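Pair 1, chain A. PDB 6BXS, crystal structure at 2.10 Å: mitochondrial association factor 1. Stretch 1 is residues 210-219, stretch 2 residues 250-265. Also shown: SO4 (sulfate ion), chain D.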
# COMPACT_ATOMS: atom_id res chain seq x y z
N PRO A 210 13.74 -2.60 -8.75
CA PRO A 210 13.58 -1.67 -7.63
C PRO A 210 12.22 -0.98 -7.64
O PRO A 210 11.64 -0.78 -8.71
CB PRO A 210 14.70 -0.66 -7.85
CG PRO A 210 14.93 -0.68 -9.32
CD PRO A 210 14.70 -2.10 -9.75
N VAL A 211 11.74 -0.61 -6.46
CA VAL A 211 10.57 0.24 -6.35
C VAL A 211 11.04 1.69 -6.33
O VAL A 211 11.67 2.13 -5.37
CB VAL A 211 9.75 -0.06 -5.09
CG1 VAL A 211 8.50 0.82 -5.05
CG2 VAL A 211 9.37 -1.54 -5.05
N GLU A 212 10.72 2.42 -7.39
CA GLU A 212 11.21 3.78 -7.56
C GLU A 212 10.16 4.79 -7.09
O GLU A 212 10.47 5.95 -6.83
CB GLU A 212 11.59 4.03 -9.02
CG GLU A 212 12.44 2.90 -9.59
CD GLU A 212 12.91 3.17 -11.01
OE1 GLU A 212 14.13 3.13 -11.25
OE2 GLU A 212 12.05 3.39 -11.89
N ALA A 213 8.92 4.33 -6.98
CA ALA A 213 7.84 5.15 -6.44
C ALA A 213 6.75 4.26 -5.87
O ALA A 213 6.62 3.11 -6.29
CB ALA A 213 7.28 6.06 -7.52
N ILE A 214 6.00 4.78 -4.92
CA ILE A 214 4.83 4.08 -4.40
C ILE A 214 3.57 4.93 -4.54
O ILE A 214 3.56 6.11 -4.19
CB ILE A 214 5.01 3.67 -2.92
CG1 ILE A 214 5.55 4.83 -2.08
CG2 ILE A 214 5.94 2.47 -2.83
CD1 ILE A 214 5.60 4.53 -0.59
N ARG A 215 2.53 4.32 -5.09
CA ARG A 215 1.24 4.97 -5.29
C ARG A 215 0.28 4.55 -4.19
O ARG A 215 -0.11 3.38 -4.11
CB ARG A 215 0.68 4.63 -6.68
CG ARG A 215 -0.65 5.28 -7.01
CD ARG A 215 -0.97 5.14 -8.49
NE ARG A 215 0.02 5.81 -9.33
CZ ARG A 215 0.01 5.82 -10.66
NH1 ARG A 215 -0.94 5.18 -11.32
NH2 ARG A 215 0.95 6.46 -11.33
N LEU A 216 -0.10 5.50 -3.35
CA LEU A 216 -0.87 5.22 -2.14
C LEU A 216 -2.32 5.70 -2.23
O LEU A 216 -2.59 6.76 -2.79
CB LEU A 216 -0.21 5.89 -0.93
CG LEU A 216 1.23 5.50 -0.63
CD1 LEU A 216 1.87 6.50 0.31
CD2 LEU A 216 1.26 4.11 -0.03
N PRO A 217 -3.26 4.92 -1.68
CA PRO A 217 -4.59 5.47 -1.42
C PRO A 217 -4.59 6.18 -0.07
O PRO A 217 -3.57 6.15 0.62
CB PRO A 217 -5.48 4.22 -1.38
CG PRO A 217 -4.58 3.18 -0.82
CD PRO A 217 -3.20 3.48 -1.36
N LEU A 218 -5.70 6.81 0.30
CA LEU A 218 -5.86 7.28 1.67
C LEU A 218 -6.30 6.10 2.52
O LEU A 218 -7.47 5.74 2.55
CB LEU A 218 -6.88 8.41 1.76
CG LEU A 218 -7.11 8.95 3.17
CD1 LEU A 218 -5.91 9.75 3.66
CD2 LEU A 218 -8.38 9.79 3.22
N LEU A 219 -5.33 5.49 3.21
CA LEU A 219 -5.59 4.29 3.99
C LEU A 219 -6.58 4.56 5.12
O LEU A 219 -6.58 5.63 5.72
CB LEU A 219 -4.28 3.74 4.56
CG LEU A 219 -3.33 3.18 3.50
CD1 LEU A 219 -1.91 3.08 4.05
CD2 LEU A 219 -3.81 1.82 3.03
N PRO A 250 14.04 7.86 2.46
CA PRO A 250 14.05 7.05 1.24
C PRO A 250 14.20 7.85 -0.05
O PRO A 250 13.93 9.05 -0.09
CB PRO A 250 12.69 6.36 1.29
CG PRO A 250 11.80 7.36 1.95
CD PRO A 250 12.67 8.11 2.94
N ARG A 251 14.63 7.16 -1.11
CA ARG A 251 14.69 7.74 -2.44
C ARG A 251 13.36 7.57 -3.15
O ARG A 251 13.08 8.25 -4.14
CB ARG A 251 15.80 7.08 -3.27
CG ARG A 251 17.20 7.23 -2.68
CD ARG A 251 18.16 6.21 -3.26
NE ARG A 251 17.67 4.84 -3.10
CZ ARG A 251 18.33 3.75 -3.46
NH1 ARG A 251 17.78 2.56 -3.26
NH2 ARG A 251 19.53 3.84 -4.02
N VAL A 252 12.53 6.66 -2.64
CA VAL A 252 11.27 6.33 -3.28
C VAL A 252 10.36 7.56 -3.33
O VAL A 252 10.27 8.32 -2.36
CB VAL A 252 10.54 5.16 -2.56
CG1 VAL A 252 9.90 5.62 -1.25
CG2 VAL A 252 9.49 4.53 -3.46
N GLU A 253 9.71 7.75 -4.48
CA GLU A 253 8.81 8.87 -4.69
C GLU A 253 7.41 8.53 -4.18
O GLU A 253 6.90 7.43 -4.42
CB GLU A 253 8.77 9.22 -6.18
CG GLU A 253 7.65 10.16 -6.61
CD GLU A 253 7.67 10.45 -8.10
OE1 GLU A 253 8.69 10.99 -8.59
OE2 GLU A 253 6.68 10.13 -8.79
N LEU A 254 6.78 9.48 -3.48
CA LEU A 254 5.43 9.29 -2.96
C LEU A 254 4.38 9.85 -3.91
O LEU A 254 4.47 11.00 -4.35
CB LEU A 254 5.29 9.95 -1.59
CG LEU A 254 6.08 9.35 -0.42
CD1 LEU A 254 5.85 10.17 0.84
CD2 LEU A 254 5.71 7.91 -0.19
N GLN A 255 3.38 9.03 -4.21
CA GLN A 255 2.22 9.45 -4.99
C GLN A 255 0.96 9.08 -4.23
O GLN A 255 0.85 7.98 -3.68
CB GLN A 255 2.21 8.79 -6.37
CG GLN A 255 3.49 8.94 -7.15
CD GLN A 255 3.43 8.22 -8.49
OE1 GLN A 255 2.43 7.58 -8.82
NE2 GLN A 255 4.49 8.34 -9.28
N PHE A 256 -0.00 10.00 -4.19
CA PHE A 256 -1.29 9.75 -3.54
C PHE A 256 -2.42 9.75 -4.56
O PHE A 256 -2.57 10.68 -5.35
CB PHE A 256 -1.56 10.79 -2.46
CG PHE A 256 -0.76 10.57 -1.21
CD1 PHE A 256 -1.20 9.69 -0.24
CD2 PHE A 256 0.44 11.24 -1.00
CE1 PHE A 256 -0.47 9.48 0.92
CE2 PHE A 256 1.17 11.03 0.15
CZ PHE A 256 0.72 10.15 1.11
N MET A 257 -3.22 8.69 -4.52
CA MET A 257 -4.37 8.55 -5.41
C MET A 257 -5.46 9.53 -4.99
O MET A 257 -5.39 10.12 -3.91
CB MET A 257 -4.89 7.12 -5.38
CG MET A 257 -3.84 6.08 -5.76
SD MET A 257 -4.35 4.39 -5.40
CE MET A 257 -5.75 4.22 -6.50
N TYR A 258 -6.47 9.68 -5.84
CA TYR A 258 -7.49 10.70 -5.63
C TYR A 258 -8.74 10.16 -4.95
O TYR A 258 -9.21 9.07 -5.26
CB TYR A 258 -7.88 11.34 -6.96
CG TYR A 258 -8.92 12.43 -6.81
CD1 TYR A 258 -8.55 13.73 -6.47
CD2 TYR A 258 -10.27 12.17 -7.00
CE1 TYR A 258 -9.49 14.73 -6.33
CE2 TYR A 258 -11.22 13.16 -6.86
CZ TYR A 258 -10.83 14.44 -6.52
OH TYR A 258 -11.77 15.43 -6.39
N GLU A 259 -9.27 10.95 -4.02
CA GLU A 259 -10.63 10.77 -3.53
C GLU A 259 -11.25 12.16 -3.37
O GLU A 259 -10.54 13.12 -3.06
CB GLU A 259 -10.64 9.98 -2.21
CG GLU A 259 -9.66 10.45 -1.15
CD GLU A 259 -10.18 11.60 -0.30
OE1 GLU A 259 -11.41 11.75 -0.18
OE2 GLU A 259 -9.35 12.34 0.26
N PRO A 260 -12.57 12.27 -3.62
CA PRO A 260 -13.24 13.57 -3.78
C PRO A 260 -12.95 14.64 -2.72
O PRO A 260 -12.99 15.83 -3.06
CB PRO A 260 -14.72 13.19 -3.74
CG PRO A 260 -14.76 11.83 -4.31
CD PRO A 260 -13.51 11.15 -3.83
N SER A 261 -12.65 14.26 -1.48
CA SER A 261 -12.44 15.24 -0.41
C SER A 261 -11.00 15.74 -0.33
O SER A 261 -10.68 16.62 0.47
CB SER A 261 -12.85 14.65 0.95
OG SER A 261 -11.92 13.68 1.38
N ASP A 262 -10.12 15.18 -1.17
CA ASP A 262 -8.72 15.58 -1.24
C ASP A 262 -8.07 15.59 0.15
O ASP A 262 -7.20 16.41 0.45
CB ASP A 262 -8.61 16.97 -1.90
CG ASP A 262 -7.87 16.94 -3.23
OD1 ASP A 262 -7.08 16.00 -3.47
OD2 ASP A 262 -8.07 17.87 -4.04
N THR A 263 -8.47 14.63 0.98
CA THR A 263 -8.07 14.60 2.38
C THR A 263 -6.58 14.33 2.56
O THR A 263 -5.96 14.88 3.47
CB THR A 263 -8.89 13.55 3.15
OG1 THR A 263 -10.25 14.00 3.25
CG2 THR A 263 -8.34 13.31 4.55
N ALA A 264 -6.01 13.49 1.71
CA ALA A 264 -4.58 13.19 1.79
C ALA A 264 -3.76 14.47 1.61
O ALA A 264 -2.84 14.74 2.37
CB ALA A 264 -4.18 12.16 0.74
N LEU A 265 -4.13 15.25 0.60
CA LEU A 265 -3.49 16.53 0.32
C LEU A 265 -3.63 17.49 1.50
O LEU A 265 -2.65 18.04 1.99
CB LEU A 265 -4.08 17.14 -0.94
CG LEU A 265 -3.58 18.53 -1.35
CD1 LEU A 265 -2.09 18.51 -1.65
CD2 LEU A 265 -4.36 19.04 -2.55
S SO4 D . 14.74 3.63 -0.88
O1 SO4 D . 14.09 3.34 0.40
O2 SO4 D . 15.37 2.43 -1.39
O3 SO4 D . 13.74 4.11 -1.83
O4 SO4 D . 15.75 4.67 -0.67

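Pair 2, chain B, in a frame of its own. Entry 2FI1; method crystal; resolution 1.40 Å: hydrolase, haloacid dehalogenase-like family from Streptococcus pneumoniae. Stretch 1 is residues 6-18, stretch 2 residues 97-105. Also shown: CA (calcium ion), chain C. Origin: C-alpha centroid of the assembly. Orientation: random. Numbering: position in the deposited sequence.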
# COMPACT_ATOMS: atom_id res chain seq x y z
N TYR B 6 18.43 9.62 -3.84
CA TYR B 6 18.45 8.40 -3.03
C TYR B 6 18.77 7.20 -3.89
O TYR B 6 18.36 7.15 -5.04
CB TYR B 6 17.09 8.19 -2.36
CG TYR B 6 16.69 9.31 -1.45
CD1 TYR B 6 17.24 9.43 -0.18
CD2 TYR B 6 15.77 10.27 -1.86
CE1 TYR B 6 16.88 10.47 0.66
CE2 TYR B 6 15.40 11.31 -1.02
CZ TYR B 6 15.96 11.40 0.23
OH TYR B 6 15.57 12.44 1.06
N HIS B 7 19.46 6.22 -3.31
CA HIS B 7 19.79 4.97 -4.00
C HIS B 7 18.74 3.89 -3.75
O HIS B 7 18.38 3.14 -4.65
CB HIS B 7 21.16 4.44 -3.58
CG HIS B 7 21.58 3.19 -4.28
ND1 HIS B 7 22.02 3.18 -5.59
CD2 HIS B 7 21.60 1.90 -3.87
CE1 HIS B 7 22.33 1.94 -5.94
NE2 HIS B 7 22.07 1.14 -4.92
N ASP B 8 18.26 3.83 -2.51
CA ASP B 8 17.40 2.76 -2.03
C ASP B 8 16.05 3.31 -1.58
O ASP B 8 15.97 4.36 -0.95
CB ASP B 8 18.09 2.03 -0.88
CG ASP B 8 19.32 1.29 -1.34
OD1 ASP B 8 19.26 0.70 -2.44
OD2 ASP B 8 20.34 1.29 -0.62
N TYR B 9 15.00 2.58 -1.92
CA TYR B 9 13.63 3.00 -1.73
C TYR B 9 12.91 1.87 -1.00
O TYR B 9 12.83 0.76 -1.52
CB TYR B 9 12.98 3.30 -3.09
CG TYR B 9 13.64 4.48 -3.78
CD1 TYR B 9 13.11 5.75 -3.67
CD2 TYR B 9 14.84 4.33 -4.47
CE1 TYR B 9 13.71 6.83 -4.26
CE2 TYR B 9 15.46 5.42 -5.06
CZ TYR B 9 14.88 6.67 -4.95
OH TYR B 9 15.51 7.77 -5.53
N ILE B 10 12.46 2.15 0.22
CA ILE B 10 11.75 1.16 1.01
C ILE B 10 10.27 1.54 0.99
O ILE B 10 9.87 2.54 1.59
CB ILE B 10 12.27 1.08 2.45
CG1 ILE B 10 13.77 0.74 2.47
CG2 ILE B 10 11.49 0.01 3.21
CD1 ILE B 10 14.36 0.70 3.86
N TRP B 11 9.48 0.72 0.32
CA TRP B 11 8.10 1.01 0.02
C TRP B 11 7.12 0.32 0.96
O TRP B 11 7.41 -0.72 1.55
CB TRP B 11 7.76 0.55 -1.39
CG TRP B 11 8.53 1.23 -2.49
CD1 TRP B 11 9.67 0.78 -3.09
CD2 TRP B 11 8.18 2.45 -3.14
NE1 TRP B 11 10.06 1.66 -4.06
CE2 TRP B 11 9.17 2.70 -4.11
CE3 TRP B 11 7.14 3.37 -2.99
CZ2 TRP B 11 9.14 3.81 -4.95
CZ3 TRP B 11 7.12 4.49 -3.81
CH2 TRP B 11 8.12 4.70 -4.78
N ASP B 12 5.97 0.95 1.03
CA ASP B 12 4.74 0.46 1.63
C ASP B 12 3.83 0.02 0.47
O ASP B 12 3.88 0.62 -0.61
CB ASP B 12 4.17 1.63 2.44
CG ASP B 12 2.74 1.45 2.89
OD1 ASP B 12 2.42 0.44 3.53
OD2 ASP B 12 1.98 2.42 2.68
N LEU B 13 3.02 -1.01 0.67
CA LEU B 13 2.15 -1.52 -0.39
C LEU B 13 0.81 -0.78 -0.37
O LEU B 13 0.60 0.13 -1.15
CB LEU B 13 1.97 -3.03 -0.25
CG LEU B 13 1.16 -3.72 -1.35
CD1 LEU B 13 1.80 -3.53 -2.73
CD2 LEU B 13 1.00 -5.20 -1.03
N GLY B 14 -0.08 -1.14 0.54
CA GLY B 14 -1.41 -0.55 0.58
C GLY B 14 -1.36 0.94 0.82
O GLY B 14 -0.71 1.40 1.76
N GLY B 15 -2.03 1.71 -0.03
CA GLY B 15 -2.10 3.16 0.12
C GLY B 15 -0.93 3.94 -0.47
O GLY B 15 -0.95 5.17 -0.47
N THR B 16 0.07 3.23 -0.98
CA THR B 16 1.26 3.86 -1.55
C THR B 16 1.49 3.32 -2.97
O THR B 16 1.39 4.07 -3.93
CB THR B 16 2.48 3.63 -0.64
OG1 THR B 16 2.24 4.25 0.63
CG2 THR B 16 3.73 4.20 -1.24
N LEU B 17 1.76 2.03 -3.10
CA LEU B 17 1.86 1.41 -4.43
C LEU B 17 0.53 0.83 -4.89
O LEU B 17 0.16 0.96 -6.06
CB LEU B 17 2.92 0.31 -4.42
CG LEU B 17 4.34 0.78 -4.14
CD1 LEU B 17 5.23 -0.42 -4.12
CD2 LEU B 17 4.82 1.79 -5.17
N LEU B 18 -0.18 0.19 -3.96
CA LEU B 18 -1.44 -0.48 -4.25
C LEU B 18 -2.61 0.38 -3.79
O LEU B 18 -2.66 0.77 -2.62
CB LEU B 18 -1.48 -1.82 -3.53
CG LEU B 18 -2.74 -2.68 -3.74
CD1 LEU B 18 -2.74 -3.27 -5.14
CD2 LEU B 18 -2.80 -3.74 -2.67
N GLN B 97 18.18 4.26 -12.96
CA GLN B 97 19.31 4.99 -12.37
C GLN B 97 20.10 4.16 -11.37
O GLN B 97 20.90 4.70 -10.61
CB GLN B 97 18.82 6.27 -11.71
CG GLN B 97 18.21 7.25 -12.69
CD GLN B 97 19.19 7.66 -13.77
OE1 GLN B 97 20.37 7.93 -13.49
NE2 GLN B 97 18.73 7.69 -15.01
N GLY B 98 19.89 2.85 -11.36
CA GLY B 98 20.61 1.96 -10.47
C GLY B 98 20.00 1.87 -9.08
O GLY B 98 20.59 1.27 -8.18
N GLY B 99 18.81 2.43 -8.89
CA GLY B 99 18.15 2.35 -7.60
C GLY B 99 17.68 0.95 -7.29
O GLY B 99 17.50 0.13 -8.19
N ARG B 100 17.51 0.68 -6.00
CA ARG B 100 16.95 -0.58 -5.52
C ARG B 100 15.66 -0.30 -4.78
O ARG B 100 15.52 0.74 -4.12
CB ARG B 100 17.89 -1.32 -4.57
CG ARG B 100 19.22 -1.71 -5.19
CD ARG B 100 20.08 -2.50 -4.24
NE ARG B 100 20.47 -1.71 -3.08
CZ ARG B 100 21.27 -2.15 -2.11
NH1 ARG B 100 21.78 -3.37 -2.15
NH2 ARG B 100 21.57 -1.35 -1.10
N HIS B 101 14.74 -1.25 -4.88
CA HIS B 101 13.44 -1.19 -4.25
C HIS B 101 13.31 -2.32 -3.25
O HIS B 101 13.68 -3.45 -3.53
CB HIS B 101 12.32 -1.35 -5.27
CG HIS B 101 12.34 -0.35 -6.37
ND1 HIS B 101 11.99 0.97 -6.18
CD2 HIS B 101 12.67 -0.48 -7.68
CE1 HIS B 101 12.10 1.62 -7.33
NE2 HIS B 101 12.51 0.76 -8.25
N PHE B 102 12.74 -2.00 -2.10
CA PHE B 102 12.41 -2.96 -1.06
C PHE B 102 10.97 -2.74 -0.66
O PHE B 102 10.43 -1.65 -0.88
CB PHE B 102 13.33 -2.80 0.16
CG PHE B 102 14.78 -2.90 -0.19
CD1 PHE B 102 15.42 -4.12 -0.17
CD2 PHE B 102 15.49 -1.78 -0.58
CE1 PHE B 102 16.76 -4.21 -0.51
CE2 PHE B 102 16.81 -1.87 -0.92
CZ PHE B 102 17.45 -3.08 -0.89
N LEU B 103 10.34 -3.75 -0.08
CA LEU B 103 8.96 -3.61 0.38
C LEU B 103 8.86 -4.17 1.78
O LEU B 103 9.39 -5.25 2.05
CB LEU B 103 8.00 -4.35 -0.54
CG LEU B 103 6.49 -4.19 -0.36
CD1 LEU B 103 6.04 -2.83 -0.72
CD2 LEU B 103 5.78 -5.20 -1.26
N VAL B 104 8.22 -3.42 2.68
CA VAL B 104 7.92 -3.92 4.03
C VAL B 104 6.42 -3.92 4.22
O VAL B 104 5.76 -2.89 4.05
CB VAL B 104 8.60 -3.07 5.12
CG1 VAL B 104 8.15 -3.52 6.51
CG2 VAL B 104 10.10 -3.19 5.01
N SER B 105 5.89 -5.10 4.57
CA SER B 105 4.47 -5.27 4.84
C SER B 105 4.29 -6.06 6.12
O SER B 105 5.08 -6.93 6.45
CB SER B 105 3.81 -6.01 3.69
OG SER B 105 2.41 -6.22 3.93
CA CA C . 0.03 1.77 3.89
O HOH W 1 21.61 5.03 -7.59
O HOH W 2 3.21 -2.30 3.20
O HOH W 3 2.90 -2.09 5.83
O HOH W 4 -2.27 2.30 4.29
O HOH W 5 1.00 2.13 6.04
O HOH W 6 -0.40 -0.45 4.45

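Superposing N, CA and C of 14 central residues brings pair 2 onto pair 1 with an RMSD of 0.5 Å. Both pairs are two neighbouring parallel strands: the axes approach to 4.5 Å in each, and the N-to-C directions differ by 19° in pair 1 and 22° in pair 2. The register is the same, since A:Ala213, A:Ile214, A:Arg215 and A:Leu216 bridge A:Glu253 through A:Phe256, and their equivalents B:Asp8 through B:Trp11 bridge B:Arg100 through B:Leu103.

The hydrogen bonds confirm this register. In pair 1, A:Glu253 N donates to A:Glu212 O (3.1 Å) and A:Ile214 N to A:Glu253 O (2.8 Å); the matched bonds in pair 2 run from B:Arg100 N to B:His7 O (2.9 Å) and from B:Tyr9 N to B:Arg100 O (2.9 Å). The ladder ends alike, with A:Met257 N bonded to A:Leu216 O at 2.7 Å and B:Val104 N to B:Trp11 O at 3.0 Å.

The side chains differ more than the backbone. On the face holding A:Ala213 and A:Arg215, the cross-strand polar link is A:Arg215 to A:Gln255: NE and NH2 of A:Arg215 both donate to OE1 of A:Gln255, at 3.0 and 3.1 Å. A:Gln255 NE2 in turn donates to A:Glu253 OE2 (2.9 Å), tying the amide to its own strand. Pair 2 places the polar link two residues earlier, at the previous bridge on the same face. There B:Asp8, matching A:Ala213, forms a salt bridge with B:Arg100, matching A:Glu253; B:Arg100 NE lies 2.8 Å from B:Asp8 OD1, and NH2 bonds OD2 at 3.0 Å. The next bridge on this face is apolar, B:Ile10 CG1 lying 4.2 Å from B:Phe102 CB.

On the other face the pairs differ in kind. Pair 1 fills it with aliphatic and aromatic carbon: A:Ile214 CD1 meets A:Leu254 CD2 at 3.4 Å, and A:Leu216 CD1 lies 3.8 Å from A:Phe256 CE1. In pair 2 a diagonal hydrogen bond enters, B:Trp11 NE1 to B:His101 ND1 (2.9 Å, 160°), with the tryptophan five-membered ring and the imidazole rim to rim. The corresponding diagonal in pair 1 is apolar, A:Leu216 CD1 to A:Leu254 CD2 at 4.1 Å.

A:Val252 CG2 packs 3.5 Å from A:Ala213 CA. Its counterpart B:Gly99 lacks a side chain, and an ideal CB there would sit a tight 3.2 Å from B:His7 O. One residue beyond the last bridge, A:Pro217 CB touches A:Met257 SD at 4.2 Å, whereas the matched B:Asp12 binds the calcium ion, its OD2 2.4 Å from CA.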